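Piwi domain-containing protein (Vanderwaltozyma polyspora, PDB 5THE) is the C-terminal lobe of a budding yeast Argonaute, which binds RNA and, as in other Argonautes, probably uses the guide strand to select target RNAs for cleavage. Local coordinates at residues M320-K325 and F369-L373; P277-Q281 and F506-F510. The contacts are given in a common frame with arbitrary orientation. Numbering follows the deposited sequence.

Contact 1: residues M320-K325 and F369-L373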
ATOM      1  N   MET A 320     -12.859  -7.764   9.354  1.00 29.06           N
ATOM      2  CA  MET A 320     -12.348  -9.026   8.846  1.00 29.22           C
ATOM      3  C   MET A 320     -13.304  -9.692   7.870  1.00 25.73           C
ATOM      4  O   MET A 320     -12.850 -10.478   7.038  1.00 28.24           O
ATOM      5  CB  MET A 320     -12.037  -9.975  10.003  1.00 28.64           C
ATOM      6  CG  MET A 320     -10.765  -9.628  10.753  1.00 27.15           C
ATOM      7  SD  MET A 320      -9.268  -9.885   9.753  1.00 27.86           S
ATOM      8  CE  MET A 320      -9.393 -11.617   9.266  1.00 22.74           C
ATOM      9  N   LEU A 321     -14.603  -9.385   7.941  1.00 27.27           N
ATOM     10  CA  LEU A 321     -15.591 -10.140   7.174  1.00 29.27           C
ATOM     11  C   LEU A 321     -15.285 -10.100   5.680  1.00 27.95           C
ATOM     12  O   LEU A 321     -15.265 -11.141   5.007  1.00 34.01           O
ATOM     13  CB  LEU A 321     -17.000  -9.612   7.450  1.00 28.70           C
ATOM     14  CG  LEU A 321     -18.155 -10.202   6.623  1.00 30.56           C
ATOM     15  CD1 LEU A 321     -18.201 -11.731   6.701  1.00 30.57           C
ATOM     16  CD2 LEU A 321     -19.492  -9.613   7.038  1.00 29.29           C
ATOM     17  N   ASN A 322     -15.020  -8.907   5.150  1.00 24.96           N
ATOM     18  CA  ASN A 322     -14.692  -8.789   3.732  1.00 28.73           C
ATOM     19  C   ASN A 322     -13.337  -9.393   3.404  1.00 25.19           C
ATOM     20  O   ASN A 322     -13.156  -9.920   2.302  1.00 26.12           O
ATOM     21  CB  ASN A 322     -14.726  -7.325   3.298  1.00 31.43           C
ATOM     22  CG  ASN A 322     -16.128  -6.796   3.218  1.00 32.67           C
ATOM     23  OD1 ASN A 322     -17.068  -7.571   3.085  1.00 31.27           O
ATOM     24  ND2 ASN A 322     -16.284  -5.479   3.312  1.00 28.52           N
ATOM     25  N   ARG A 323     -12.359  -9.296   4.310  1.00 26.21           N
ATOM     26  CA  ARG A 323     -11.095  -9.984   4.058  1.00 24.46           C
ATOM     27  C   ARG A 323     -11.340 -11.466   3.819  1.00 26.15           C
ATOM     28  O   ARG A 323     -10.766 -12.061   2.900  1.00 24.69           O
ATOM     29  CB  ARG A 323     -10.119  -9.795   5.223  1.00 25.51           C
ATOM     30  CG  ARG A 323     -10.126  -8.395   5.850  1.00 23.56           C
ATOM     31  CD  ARG A 323      -9.298  -7.408   5.049  1.00 21.99           C
ATOM     32  NE  ARG A 323      -9.858  -7.084   3.736  1.00 24.12           N
ATOM     33  CZ  ARG A 323     -10.933  -6.324   3.563  1.00 26.04           C
ATOM     34  NH1 ARG A 323     -11.571  -5.846   4.622  1.00 27.13           N
ATOM     35  NH2 ARG A 323     -11.377  -6.052   2.343  1.00 21.66           N
ATOM     36  N   LEU A 324     -12.216 -12.073   4.626  1.00 21.24           N
ATOM     37  CA  LEU A 324     -12.492 -13.499   4.469  1.00 23.76           C
ATOM     38  C   LEU A 324     -13.290 -13.773   3.203  1.00 24.96           C
ATOM     39  O   LEU A 324     -12.988 -14.718   2.468  1.00 25.13           O
ATOM     40  CB  LEU A 324     -13.242 -14.025   5.689  1.00 26.71           C
ATOM     41  CG  LEU A 324     -12.495 -14.029   7.024  1.00 29.21           C
ATOM     42  CD1 LEU A 324     -13.408 -14.541   8.128  1.00 26.01           C
ATOM     43  CD2 LEU A 324     -11.269 -14.884   6.906  1.00 24.62           C
ATOM     44  N   LYS A 325     -14.317 -12.961   2.940  1.00 21.40           N
ATOM     45  CA  LYS A 325     -15.162 -13.174   1.767  1.00 23.83           C
ATOM     46  C   LYS A 325     -14.352 -13.107   0.484  1.00 19.90           C
ATOM     47  O   LYS A 325     -14.505 -13.949  -0.406  1.00 26.06           O
ATOM     48  CB  LYS A 325     -16.282 -12.130   1.722  1.00 24.25           C
ATOM     49  CG  LYS A 325     -17.470 -12.407   2.626  1.00 30.50           C
ATOM     50  CD  LYS A 325     -18.437 -11.210   2.590  1.00 33.89           C
ATOM     51  CE  LYS A 325     -19.795 -11.567   3.144  1.00 40.62           C
ATOM     52  NZ  LYS A 325     -20.766 -10.431   3.049  1.00 37.10           N
ATOM     53  N   PHE A 369     -17.416 -15.141  11.968  1.00 26.21           N
ATOM     54  CA  PHE A 369     -17.619 -14.983  10.525  1.00 22.36           C
ATOM     55  C   PHE A 369     -17.364 -16.282   9.756  1.00 27.02           C
ATOM     56  O   PHE A 369     -18.090 -16.602   8.810  1.00 29.42           O
ATOM     57  CB  PHE A 369     -16.696 -13.882   9.981  1.00 25.92           C
ATOM     58  CG  PHE A 369     -17.007 -12.507  10.488  1.00 28.60           C
ATOM     59  CD1 PHE A 369     -18.321 -12.112  10.711  1.00 26.18           C
ATOM     60  CD2 PHE A 369     -15.981 -11.596  10.733  1.00 29.84           C
ATOM     61  CE1 PHE A 369     -18.615 -10.831  11.175  1.00 29.10           C
ATOM     62  CE2 PHE A 369     -16.265 -10.316  11.203  1.00 23.30           C
ATOM     63  CZ  PHE A 369     -17.590  -9.936  11.424  1.00 26.15           C
ATOM     64  N   GLY A 370     -16.305 -17.011  10.103  1.00 29.11           N
ATOM     65  CA  GLY A 370     -15.922 -18.215   9.392  1.00 29.42           C
ATOM     66  C   GLY A 370     -17.055 -19.212   9.179  1.00 32.33           C
ATOM     67  O   GLY A 370     -17.310 -19.671   8.054  1.00 28.28           O
ATOM     68  N   PRO A 371     -17.756 -19.579  10.256  1.00 30.36           N
ATOM     69  CA  PRO A 371     -18.893 -20.502  10.092  1.00 24.47           C
ATOM     70  C   PRO A 371     -19.982 -19.961   9.193  1.00 25.66           C
ATOM     71  O   PRO A 371     -20.645 -20.755   8.515  1.00 30.14           O
ATOM     72  CB  PRO A 371     -19.396 -20.704  11.526  1.00 24.05           C
ATOM     73  CG  PRO A 371     -18.175 -20.463  12.363  1.00 30.69           C
ATOM     74  CD  PRO A 371     -17.470 -19.323  11.677  1.00 26.67           C
ATOM     75  N   GLN A 372     -20.189 -18.635   9.162  1.00 22.22           N
ATOM     76  CA  GLN A 372     -21.156 -18.067   8.229  1.00 27.40           C
ATOM     77  C   GLN A 372     -20.743 -18.312   6.781  1.00 22.66           C
ATOM     78  O   GLN A 372     -21.602 -18.387   5.899  1.00 22.24           O
ATOM     79  CB  GLN A 372     -21.323 -16.567   8.483  1.00 29.39           C
ATOM     80  CG  GLN A 372     -21.736 -16.201   9.905  1.00 31.14           C
ATOM     81  CD  GLN A 372     -21.701 -14.698  10.151  1.00 39.08           C
ATOM     82  OE1 GLN A 372     -21.280 -13.926   9.291  1.00 42.37           O
ATOM     83  NE2 GLN A 372     -22.141 -14.280  11.330  1.00 37.99           N
ATOM     84  N   LEU A 373     -19.444 -18.453   6.521  1.00 24.32           N
ATOM     85  CA  LEU A 373     -18.941 -18.557   5.156  1.00 23.61           C
ATOM     86  C   LEU A 373     -18.548 -19.970   4.737  1.00 23.27           C
ATOM     87  O   LEU A 373     -18.570 -20.262   3.540  1.00 25.44           O
ATOM     88  CB  LEU A 373     -17.720 -17.643   4.972  1.00 22.01           C
ATOM     89  CG  LEU A 373     -17.872 -16.154   5.270  1.00 24.16           C
ATOM     90  CD1 LEU A 373     -16.507 -15.473   5.225  1.00 27.94           C
ATOM     91  CD2 LEU A 373     -18.810 -15.526   4.259  1.00 26.61           C
TER
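Two helices of the Piwi domain, an RNase H-like fold, pack here through apolar side chains: residues 320-325 of helix 320-329 lie beside the C-terminal end of helix 351-373. The short axes run roughly the same way, crossing at -37° with a closest approach of 10.3 Å. F369, L321, L324 and L373 fill the gap. The F369 ring presents one face to L321, whose CB stands 3.9 Å from the ring centroid and 10° off its normal, a CH-pi contact; M320 meets the ring edge, with its CB 4.3 Å from F369 CD2. One turn after F369, L373 continues the contact: its CD1 sits 3.6 Å from L324 CB and 4.4 Å from L321 CD1. L324 CD1 in turn reaches F369 CB at 3.8 Å. At the margin the aliphatic part of K325 covers L373, K325 CG to L373 CD2 being 3.8 Å, while its NZ extends beyond. M320 and L324 also touch V366 on helix 351-373. M320 and R323 rest on L269 and L287 of the central sheet, and R323 forms a salt bridge with D301, so the helix lies between the sheet and helix 351-373. Because the pairing relies on carbon contacts, without polar bonds between the two segments, its fit depends on the shapes of the leucines and the phenylalanine, and burial of apolar surface is the likely source of its stability.

Contact 2: residues P277-Q281 and F506-F510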
ATOM      1  N   PRO A 277      -8.493  13.851  11.415  1.00 31.48           N
ATOM      2  CA  PRO A 277      -8.659  14.246  10.008  1.00 28.94           C
ATOM      3  C   PRO A 277      -9.126  15.682   9.875  1.00 34.35           C
ATOM      4  O   PRO A 277      -8.808  16.357   8.886  1.00 35.00           O
ATOM      5  CB  PRO A 277      -9.699  13.245   9.481  1.00 28.98           C
ATOM      6  CG  PRO A 277     -10.441  12.778  10.697  1.00 28.01           C
ATOM      7  CD  PRO A 277      -9.423  12.773  11.806  1.00 30.86           C
ATOM      8  N   GLU A 278      -9.890  16.156  10.852  1.00 33.81           N
ATOM      9  CA  GLU A 278     -10.097  17.562  11.145  1.00 34.62           C
ATOM     10  C   GLU A 278      -9.858  17.738  12.639  1.00 36.68           C
ATOM     11  O   GLU A 278      -9.640  16.763  13.362  1.00 32.79           O
ATOM     12  CB  GLU A 278     -11.499  18.027  10.740  1.00 39.37           C
ATOM     13  CG  GLU A 278     -11.800  17.915   9.255  1.00 41.90           C
ATOM     14  CD  GLU A 278     -11.073  18.955   8.444  1.00 44.67           C
ATOM     15  OE1 GLU A 278     -10.432  19.836   9.051  1.00 44.56           O
ATOM     16  OE2 GLU A 278     -11.161  18.909   7.201  1.00 48.80           O
ATOM     17  N   LYS A 279      -9.901  18.979  13.112  1.00 38.19           N
ATOM     18  CA  LYS A 279      -9.552  19.232  14.501  1.00 34.28           C
ATOM     19  C   LYS A 279     -10.586  18.598  15.422  1.00 31.23           C
ATOM     20  O   LYS A 279     -11.793  18.710  15.190  1.00 35.92           O
ATOM     21  CB  LYS A 279      -9.436  20.733  14.766  1.00 40.20           C
ATOM     22  CG  LYS A 279      -8.551  21.057  15.953  1.00 50.33           C
ATOM     23  CD  LYS A 279      -9.295  21.820  17.040  1.00 59.39           C
ATOM     24  CE  LYS A 279      -9.539  23.275  16.669  1.00 62.82           C
ATOM     25  NZ  LYS A 279     -10.185  24.032  17.787  1.00 63.67           N
ATOM     26  N   ASP A 280     -10.096  17.887  16.440  1.00 39.51           N
ATOM     27  CA  ASP A 280     -10.904  17.241  17.471  1.00 41.91           C
ATOM     28  C   ASP A 280     -11.772  16.106  16.940  1.00 41.54           C
ATOM     29  O   ASP A 280     -12.712  15.678  17.615  1.00 42.69           O
ATOM     30  CB  ASP A 280     -11.774  18.267  18.206  1.00 46.13           C
ATOM     31  CG  ASP A 280     -10.950  19.350  18.875  1.00 50.08           C
ATOM     32  OD1 ASP A 280      -9.834  19.048  19.352  1.00 52.25           O
ATOM     33  OD2 ASP A 280     -11.416  20.506  18.912  1.00 56.18           O
ATOM     34  N   GLN A 281     -11.480  15.580  15.757  1.00 35.47           N
ATOM     35  CA  GLN A 281     -12.335  14.555  15.180  1.00 30.13           C
ATOM     36  C   GLN A 281     -11.802  13.160  15.494  1.00 29.34           C
ATOM     37  O   GLN A 281     -10.631  12.973  15.839  1.00 31.51           O
ATOM     38  CB  GLN A 281     -12.480  14.759  13.672  1.00 30.60           C
ATOM     39  CG  GLN A 281     -13.226  16.043  13.338  1.00 33.27           C
ATOM     40  CD  GLN A 281     -14.518  16.167  14.136  1.00 38.33           C
ATOM     41  OE1 GLN A 281     -15.421  15.330  14.020  1.00 34.64           O
ATOM     42  NE2 GLN A 281     -14.599  17.198  14.965  1.00 39.39           N
ATOM     43  N   PHE A 506     -13.489  11.898   4.643  1.00 23.10           N
ATOM     44  CA  PHE A 506     -13.958  12.587   5.840  1.00 31.60           C
ATOM     45  C   PHE A 506     -13.915  14.096   5.642  1.00 30.92           C
ATOM     46  O   PHE A 506     -14.893  14.806   5.922  1.00 24.01           O
ATOM     47  CB  PHE A 506     -13.107  12.176   7.042  1.00 29.49           C
ATOM     48  CG  PHE A 506     -13.535  12.810   8.347  1.00 29.05           C
ATOM     49  CD1 PHE A 506     -13.189  14.118   8.653  1.00 34.32           C
ATOM     50  CD2 PHE A 506     -14.255  12.082   9.275  1.00 30.89           C
ATOM     51  CE1 PHE A 506     -13.572  14.693   9.845  1.00 32.21           C
ATOM     52  CE2 PHE A 506     -14.636  12.653  10.472  1.00 29.72           C
ATOM     53  CZ  PHE A 506     -14.298  13.957  10.753  1.00 28.91           C
ATOM     54  N   LYS A 507     -12.789  14.590   5.121  1.00 25.66           N
ATOM     55  CA  LYS A 507     -12.581  16.025   4.956  1.00 30.46           C
ATOM     56  C   LYS A 507     -13.501  16.623   3.896  1.00 29.63           C
ATOM     57  O   LYS A 507     -13.967  17.760   4.049  1.00 27.58           O
ATOM     58  CB  LYS A 507     -11.114  16.297   4.614  1.00 23.96           C
ATOM     59  CG  LYS A 507     -10.179  16.193   5.810  1.00 26.55           C
ATOM     60  CD  LYS A 507      -8.703  16.200   5.379  1.00 39.75           C
ATOM     61  CE  LYS A 507      -8.379  17.362   4.458  1.00 48.67           C
ATOM     62  NZ  LYS A 507      -8.346  18.660   5.177  1.00 59.15           N
ATOM     63  N   ALA A 508     -13.758  15.896   2.806  1.00 26.07           N
ATOM     64  CA  ALA A 508     -14.587  16.454   1.737  1.00 28.08           C
ATOM     65  C   ALA A 508     -16.032  16.679   2.170  1.00 31.98           C
ATOM     66  O   ALA A 508     -16.734  17.486   1.553  1.00 28.15           O
ATOM     67  CB  ALA A 508     -14.569  15.542   0.511  1.00 26.69           C
ATOM     68  N   GLY A 509     -16.493  15.982   3.200  1.00 28.55           N
ATOM     69  CA  GLY A 509     -17.874  16.117   3.624  1.00 32.68           C
ATOM     70  C   GLY A 509     -18.010  16.813   4.960  1.00 30.42           C
ATOM     71  O   GLY A 509     -19.122  17.011   5.456  1.00 30.64           O
ATOM     72  N   PHE A 510     -16.875  17.207   5.536  1.00 27.33           N
ATOM     73  CA  PHE A 510     -16.863  17.628   6.932  1.00 29.11           C
ATOM     74  C   PHE A 510     -17.568  18.957   7.130  1.00 32.94           C
ATOM     75  O   PHE A 510     -18.256  19.152   8.137  1.00 32.11           O
ATOM     76  CB  PHE A 510     -15.434  17.723   7.428  1.00 30.95           C
ATOM     77  CG  PHE A 510     -15.317  18.240   8.826  1.00 38.77           C
ATOM     78  CD1 PHE A 510     -15.665  17.439   9.904  1.00 38.24           C
ATOM     79  CD2 PHE A 510     -14.840  19.524   9.068  1.00 36.66           C
ATOM     80  CE1 PHE A 510     -15.534  17.911  11.203  1.00 38.38           C
ATOM     81  CE2 PHE A 510     -14.703  20.005  10.365  1.00 38.90           C
ATOM     82  CZ  PHE A 510     -15.044  19.195  11.433  1.00 37.97           C
TER
HETATM   83  O   HOH W   1     -12.477  19.888   5.348  1.00 44.93           O
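P277, in the loop between strands 264-274 and 282-289, points the CG of its ring at the face of F506 on helix 490-515: P277 CG is 3.7 Å from the centroid of the F506 ring and 12° off the normal, a CH-pi contact. The next residue, E278, makes both apolar and charged contacts. Its CG stands over the face of F510, 3.6 Å from the ring centroid, and also borders the edge of F506, while its carboxylate turns to K507. E278 OE2 and K507 NZ are 3.5 Å apart, a salt bridge with a weak hydrogen bond. A water donates to the same E278 OE2 at 2.5 Å and to K507 O at 2.9 Å, linking the acid to the helix backbone. K279 and D280, the central residues of a type II turn, are exposed and make no contact with the helix segment; D280 has the positive phi that this turn requires at its third position. The turn closes with Q281 N bonded to E278 O at 3.2 Å, and the Q281 side chain braces it from within, Q281 NE2 donating to K279 O at 3.2 Å. Q281 CG then meets the edge of F506, 3.5 Å from F506 CZ, and Q281 CD lies 3.6 Å from F510 CE1. F506 and F510, one turn apart, thus receive a beta-hairpin connection of the Piwi domain's RNase H-like sheet, docked on a long C-terminal helix, the nearest atom of the contact about 8 Å from the bound RNA.

How the contacts relate
From the N terminus the chain first contributes strands 16-22 and 25-31 to the mixed sheet, then builds the parallel sheet, and returns to the mixed sheet with strands 258-259 and 264-274. There 277-281, between two antiparallel neighbours, opens the wide loop that contact 2 closes 225 residues later on helix 490-515. Contact 1 is nested inside it: helix 320-329 is followed by strand 339-344, and helix 351-373 brings the chain back beside the first helix after 44 residues. One contact therefore joins two helices neighbouring in sequence, the other ties a hairpin end to a late helix. The centres of contact 1 and contact 2 lie 31 Å apart and their nearest atoms about 18 Å, so the two do not touch each other.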